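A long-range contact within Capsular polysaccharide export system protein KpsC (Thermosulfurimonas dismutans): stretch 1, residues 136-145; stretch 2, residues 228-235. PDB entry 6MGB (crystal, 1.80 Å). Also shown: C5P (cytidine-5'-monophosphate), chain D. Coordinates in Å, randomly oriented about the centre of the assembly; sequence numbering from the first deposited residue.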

ATOM      1  N   HIS A 136      17.369   6.305  -4.555  1.00 30.93           N
ATOM      2  CA  HIS A 136      16.978   7.516  -3.845  1.00 36.17           C
ATOM      3  C   HIS A 136      16.190   7.232  -2.573  1.00 33.86           C
ATOM      4  O   HIS A 136      15.668   8.169  -1.961  1.00 28.80           O
ATOM      5  CB  HIS A 136      16.170   8.426  -4.771  1.00 37.54           C
ATOM      6  CG  HIS A 136      16.996   9.077  -5.835  1.00 44.13           C
ATOM      7  ND1 HIS A 136      17.146   8.541  -7.096  1.00 48.37           N
ATOM      8  CD2 HIS A 136      17.737  10.211  -5.818  1.00 36.41           C
ATOM      9  CE1 HIS A 136      17.933   9.322  -7.813  1.00 44.75           C
ATOM     10  NE2 HIS A 136      18.305  10.343  -7.060  1.00 46.33           N
ATOM     11  N   LYS A 137      16.103   5.969  -2.160  1.00 33.50           N
ATOM     12  CA  LYS A 137      15.443   5.592  -0.912  1.00 39.28           C
ATOM     13  C   LYS A 137      14.037   6.186  -0.832  1.00 32.27           C
ATOM     14  O   LYS A 137      13.660   6.839   0.144  1.00 32.58           O
ATOM     15  CB  LYS A 137      16.290   6.011   0.292  1.00 39.71           C
ATOM     16  CG  LYS A 137      17.687   5.406   0.300  1.00 43.69           C
ATOM     17  CD  LYS A 137      18.407   5.655   1.617  1.00 53.60           C
ATOM     18  CE  LYS A 137      19.809   5.064   1.609  1.00 61.37           C
ATOM     19  NZ  LYS A 137      20.687   5.711   0.594  1.00 74.51           N
ATOM     20  N   ILE A 138      13.255   5.946  -1.881  1.00 29.02           N
ATOM     21  CA  ILE A 138      11.898   6.469  -1.994  1.00 29.47           C
ATOM     22  C   ILE A 138      10.927   5.464  -1.392  1.00 29.34           C
ATOM     23  O   ILE A 138      11.129   4.247  -1.468  1.00 31.35           O
ATOM     24  CB  ILE A 138      11.562   6.782  -3.468  1.00 27.94           C
ATOM     25  CG1 ILE A 138      12.305   8.044  -3.917  1.00 35.26           C
ATOM     26  CG2 ILE A 138      10.055   6.954  -3.667  1.00 28.58           C
ATOM     27  CD1 ILE A 138      12.288   8.269  -5.415  1.00 33.86           C
ATOM     28  N   SER A 139       9.860   5.977  -0.791  1.00 28.64           N
ATOM     29  CA  SER A 139       8.849   5.140  -0.153  1.00 27.85           C
ATOM     30  C   SER A 139       7.503   5.847  -0.275  1.00 25.62           C
ATOM     31  O   SER A 139       7.352   6.790  -1.060  1.00 25.27           O
ATOM     32  CB  SER A 139       9.243   4.844   1.304  1.00 30.02           C
ATOM     33  OG  SER A 139       9.356   6.040   2.056  1.00 34.48           O
ATOM     34  N   LYS A 140       6.519   5.394   0.505  1.00 24.52           N
ATOM     35  CA  LYS A 140       5.177   5.961   0.411  1.00 24.85           C
ATOM     36  C   LYS A 140       5.159   7.422   0.845  1.00 25.87           C
ATOM     37  O   LYS A 140       4.585   8.275   0.156  1.00 25.99           O
ATOM     38  CB  LYS A 140       4.204   5.140   1.258  1.00 22.61           C
ATOM     39  CG  LYS A 140       2.736   5.481   1.036  1.00 32.04           C
ATOM     40  CD  LYS A 140       1.827   4.654   1.937  1.00 29.65           C
ATOM     41  CE  LYS A 140       0.366   4.773   1.525  1.00 40.10           C
ATOM     42  NZ  LYS A 140       0.057   3.953   0.317  1.00 37.07           N
ATOM     43  N   TYR A 141       5.781   7.733   1.984  1.00 27.89           N
ATOM     44  CA  TYR A 141       5.649   9.046   2.606  1.00 29.84           C
ATOM     45  C   TYR A 141       6.889   9.923   2.495  1.00 34.50           C
ATOM     46  O   TYR A 141       6.757  11.147   2.514  1.00 38.00           O
ATOM     47  CB  TYR A 141       5.282   8.895   4.089  1.00 28.76           C
ATOM     48  CG  TYR A 141       3.947   8.214   4.317  1.00 30.24           C
ATOM     49  CD1 TYR A 141       2.762   8.805   3.894  1.00 34.89           C
ATOM     50  CD2 TYR A 141       3.872   6.988   4.962  1.00 29.87           C
ATOM     51  CE1 TYR A 141       1.540   8.187   4.101  1.00 36.09           C
ATOM     52  CE2 TYR A 141       2.655   6.365   5.174  1.00 32.57           C
ATOM     53  CZ  TYR A 141       1.493   6.968   4.742  1.00 42.66           C
ATOM     54  OH  TYR A 141       0.282   6.349   4.951  1.00 41.86           O
ATOM     55  N   ASN A 142       8.082   9.342   2.391  1.00 32.96           N
ATOM     56  CA  ASN A 142       9.311  10.105   2.162  1.00 39.23           C
ATOM     57  C   ASN A 142       9.486  11.212   3.205  1.00 39.64           C
ATOM     58  O   ASN A 142       9.509  12.403   2.890  1.00 36.06           O
ATOM     59  CB  ASN A 142       9.323  10.696   0.750  1.00 41.91           C
ATOM     60  CG  ASN A 142       9.066   9.660  -0.324  1.00 28.04           C
ATOM     61  OD1 ASN A 142       9.978   8.950  -0.748  1.00 33.57           O
ATOM     62  ND2 ASN A 142       7.820   9.577  -0.780  1.00 31.92           N
ATOM     63  N   ARG A 143       9.629  10.798   4.464  1.00 46.36           N
ATOM     64  CA  ARG A 143       9.769  11.751   5.560  1.00 57.29           C
ATOM     65  C   ARG A 143      10.931  11.408   6.478  1.00 54.54           C
ATOM     66  O   ARG A 143      11.596  12.304   7.009  1.00 66.44           O
ATOM     67  CB  ARG A 143       8.488  11.798   6.391  1.00 65.38           C
ATOM     68  CG  ARG A 143       7.251  12.130   5.607  1.00 63.17           C
ATOM     69  CD  ARG A 143       6.033  11.948   6.466  1.00 65.07           C
ATOM     70  NE  ARG A 143       5.977  12.925   7.554  1.00 76.58           N
ATOM     71  CZ  ARG A 143       6.290  12.661   8.818  1.00 78.59           C
ATOM     72  NH1 ARG A 143       6.673  11.447   9.171  1.00 72.13           N
ATOM     73  NH2 ARG A 143       6.219  13.606   9.742  1.00 70.27           N
ATOM     74  N   GLY A 144      11.175  10.117   6.679  1.00 51.23           N
ATOM     75  CA  GLY A 144      12.064   9.695   7.740  1.00 50.65           C
ATOM     76  C   GLY A 144      13.470  10.236   7.575  1.00 45.79           C
ATOM     77  O   GLY A 144      13.873  10.716   6.515  1.00 43.76           O
ATOM     78  N   LYS A 145      14.222  10.159   8.665  1.00 39.46           N
ATOM     79  CA  LYS A 145      15.628  10.523   8.684  1.00 41.45           C
ATOM     80  C   LYS A 145      16.492   9.289   8.466  1.00 42.48           C
ATOM     81  O   LYS A 145      16.037   8.156   8.656  1.00 34.36           O
ATOM     82  CB  LYS A 145      15.983  11.178  10.017  1.00 42.67           C
ATOM     83  CG  LYS A 145      15.822  10.262  11.223  1.00 42.49           C
ATOM     84  CD  LYS A 145      16.102  10.998  12.521  1.00 56.28           C
ATOM     85  CE  LYS A 145      15.976  10.075  13.722  1.00 49.88           C
ATOM     86  NZ  LYS A 145      16.267  10.781  15.000  1.00 59.18           N
ATOM     87  N   GLU A 228      11.790   6.065  16.665  1.00 29.78           N
ATOM     88  CA  GLU A 228      12.388   7.114  15.859  1.00 39.15           C
ATOM     89  C   GLU A 228      11.881   7.012  14.427  1.00 40.29           C
ATOM     90  O   GLU A 228      11.642   5.919  13.904  1.00 32.37           O
ATOM     91  CB  GLU A 228      13.914   7.022  15.882  1.00 41.14           C
ATOM     92  CG  GLU A 228      14.525   7.251  17.254  1.00 53.82           C
ATOM     93  CD  GLU A 228      16.039   7.330  17.220  1.00 53.46           C
ATOM     94  OE1 GLU A 228      16.695   6.535  17.926  1.00 55.56           O
ATOM     95  OE2 GLU A 228      16.572   8.188  16.485  1.00 64.65           O
ATOM     96  N   GLU A 229      11.713   8.169  13.794  1.00 42.37           N
ATOM     97  CA  GLU A 229      11.099   8.236  12.471  1.00 45.18           C
ATOM     98  C   GLU A 229      12.171   8.062  11.395  1.00 40.10           C
ATOM     99  O   GLU A 229      12.538   8.985  10.666  1.00 40.26           O
ATOM    100  CB  GLU A 229      10.348   9.546  12.309  1.00 56.76           C
ATOM    101  CG  GLU A 229       9.399   9.551  11.145  1.00 66.50           C
ATOM    102  CD  GLU A 229       8.098  10.224  11.492  1.00 78.00           C
ATOM    103  OE1 GLU A 229       7.046   9.788  10.981  1.00 73.32           O
ATOM    104  OE2 GLU A 229       8.121  11.199  12.273  1.00 75.54           O
ATOM    105  N   PHE A 230      12.665   6.832  11.305  1.00 34.88           N
ATOM    106  CA  PHE A 230      13.671   6.489  10.316  1.00 39.00           C
ATOM    107  C   PHE A 230      13.044   6.338   8.937  1.00 43.01           C
ATOM    108  O   PHE A 230      11.894   5.913   8.794  1.00 28.92           O
ATOM    109  CB  PHE A 230      14.374   5.185  10.696  1.00 38.13           C
ATOM    110  CG  PHE A 230      15.249   5.296  11.909  1.00 33.67           C
ATOM    111  CD1 PHE A 230      16.133   6.351  12.051  1.00 36.23           C
ATOM    112  CD2 PHE A 230      15.187   4.340  12.908  1.00 30.76           C
ATOM    113  CE1 PHE A 230      16.939   6.452  13.166  1.00 35.87           C
ATOM    114  CE2 PHE A 230      15.990   4.435  14.026  1.00 37.45           C
ATOM    115  CZ  PHE A 230      16.867   5.493  14.155  1.00 37.60           C
ATOM    116  N   ASN A 231      13.816   6.694   7.920  1.00 30.67           N
ATOM    117  CA  ASN A 231      13.440   6.380   6.553  1.00 31.29           C
ATOM    118  C   ASN A 231      13.256   4.869   6.441  1.00 30.46           C
ATOM    119  O   ASN A 231      14.203   4.119   6.720  1.00 30.27           O
ATOM    120  CB  ASN A 231      14.507   6.874   5.577  1.00 35.53           C
ATOM    121  CG  ASN A 231      14.158   6.580   4.130  1.00 41.82           C
ATOM    122  OD1 ASN A 231      13.587   5.541   3.819  1.00 43.48           O
ATOM    123  ND2 ASN A 231      14.499   7.501   3.237  1.00 40.25           N
ATOM    124  N   PRO A 232      12.075   4.382   6.045  1.00 31.86           N
ATOM    125  CA  PRO A 232      11.834   2.930   6.125  1.00 28.03           C
ATOM    126  C   PRO A 232      12.763   2.100   5.256  1.00 36.08           C
ATOM    127  O   PRO A 232      13.194   1.021   5.681  1.00 35.43           O
ATOM    128  CB  PRO A 232      10.368   2.797   5.685  1.00 28.68           C
ATOM    129  CG  PRO A 232      10.077   4.032   4.903  1.00 42.17           C
ATOM    130  CD  PRO A 232      10.900   5.109   5.535  1.00 46.36           C
ATOM    131  N   VAL A 233      13.087   2.561   4.048  1.00 30.35           N
ATOM    132  CA  VAL A 233      13.939   1.758   3.178  1.00 34.61           C
ATOM    133  C   VAL A 233      15.393   1.807   3.639  1.00 30.68           C
ATOM    134  O   VAL A 233      16.153   0.862   3.403  1.00 32.63           O
ATOM    135  CB  VAL A 233      13.791   2.203   1.713  1.00 44.86           C
ATOM    136  CG1 VAL A 233      12.364   1.985   1.236  1.00 48.54           C
ATOM    137  CG2 VAL A 233      14.179   3.649   1.543  1.00 53.84           C
ATOM    138  N   ASP A 234      15.805   2.890   4.300  1.00 33.08           N
ATOM    139  CA  ASP A 234      17.112   2.898   4.951  1.00 29.82           C
ATOM    140  C   ASP A 234      17.138   1.914   6.113  1.00 36.45           C
ATOM    141  O   ASP A 234      18.089   1.140   6.270  1.00 33.24           O
ATOM    142  CB  ASP A 234      17.451   4.308   5.434  1.00 34.13           C
ATOM    143  CG  ASP A 234      18.907   4.453   5.831  1.00 39.98           C
ATOM    144  OD1 ASP A 234      19.726   3.603   5.423  1.00 59.55           O
ATOM    145  OD2 ASP A 234      19.233   5.416   6.556  1.00 46.66           O
ATOM    146  N   LEU A 235      16.089   1.927   6.940  1.00 31.89           N
ATOM    147  CA  LEU A 235      16.006   0.987   8.051  1.00 26.78           C
ATOM    148  C   LEU A 235      16.053  -0.454   7.557  1.00 26.15           C
ATOM    149  O   LEU A 235      16.733  -1.300   8.148  1.00 30.87           O
ATOM    150  CB  LEU A 235      14.722   1.236   8.845  1.00 27.51           C
ATOM    151  CG  LEU A 235      14.498   0.365  10.082  1.00 25.36           C
ATOM    152  CD1 LEU A 235      15.571   0.616  11.130  1.00 31.30           C
ATOM    153  CD2 LEU A 235      13.113   0.612  10.661  1.00 30.93           C
TER
HETATM  154  O3P C5P D 403       0.619  -0.377   4.862  1.00 28.48           O
HETATM  155  P   C5P D 403       1.025   0.526   6.004  1.00 23.36           P
HETATM  156  O1P C5P D 403       1.315  -0.332   7.231  1.00 25.25           O
HETATM  157  O2P C5P D 403       0.086   1.647   6.406  1.00 24.71           O
HETATM  158  O5' C5P D 403       2.405   1.180   5.561  1.00 28.26           O
HETATM  159  C5' C5P D 403       2.450   2.341   4.747  1.00 26.06           C
HETATM  160  C4' C5P D 403       3.868   2.824   4.586  1.00 25.17           C
HETATM  161  O4' C5P D 403       4.311   3.420   5.834  1.00 26.94           O
HETATM  162  C3' C5P D 403       4.898   1.739   4.303  1.00 27.41           C
HETATM  163  O3' C5P D 403       4.978   1.408   2.928  1.00 26.76           O
HETATM  164  C2' C5P D 403       6.186   2.337   4.856  1.00 27.54           C
HETATM  165  O2' C5P D 403       6.770   3.245   3.933  1.00 27.00           O
HETATM  166  C1' C5P D 403       5.671   3.120   6.064  1.00 29.63           C
HETATM  167  N1  C5P D 403       5.770   2.336   7.318  1.00 25.33           N
HETATM  168  C2  C5P D 403       6.888   2.585   8.283  1.00 31.77           C
HETATM  169  N3  C5P D 403       6.978   1.783   9.553  1.00 28.07           N
HETATM  170  C4  C5P D 403       5.978   0.764   9.857  1.00 24.42           C
HETATM  171  C5  C5P D 403       4.865   0.515   8.897  1.00 23.07           C
HETATM  172  C6  C5P D 403       4.777   1.318   7.628  1.00 21.83           C
HETATM  173  O2  C5P D 403       7.701   3.409   8.042  1.00 29.72           O
HETATM  174  N4  C5P D 403       6.066  -0.017  11.088  1.00 27.17           N
HETATM  175  O   HOH W   1      16.315   9.949   4.793  1.00 52.47           O

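Stretch 2 runs as loop or turn to Asn231 and then begins a helix at Pro232, and both parts touch stretch 1. At its start, Glu228 OE2 forms a salt bridge with Lys145 NZ (3.0 Å), reached by a lysine chain that is trans from chi2 through chi4. Glu229 bonds through both backbone and side chain: its O accepts from Lys145 N (2.9 Å), while OE1 forms a very short salt bridge with Arg143 NH1 (2.5 Å). Arg143 is poorly ordered, so the very short distance should be read with caution. Phe230 pairs with Lys145 in a single beta bridge; its CA lies 3.3 Å from Lys145 O in a CA-H...O contact, and its CE1 sits 3.8 Å from Lys145 CE. Asn231 N closes the bridge by donating to Lys145 O (2.8 Å, nearly linear). The closest CA pair is Gly144 CA and Asn231 CA, 3.8 Å apart; an ideal CB on Gly144 would clash with Asn231 N and Phe230 C. The Asn231 side chain works both ways: ND2 donates to Lys137 O (3.3 Å, 173°), and OD1 caps the helix by accepting weak bonds from Val233 N (3.0 Å) and Asp234 N (3.5 Å). Pro232 CG packs 3.6 Å from Ser139 OG and 3.5 Å from C5P O2'. Val233 points toward stretch 1, its CG2 3.4 Å from Lys137 CA and its CG1 3.7 Å from Ile138 O.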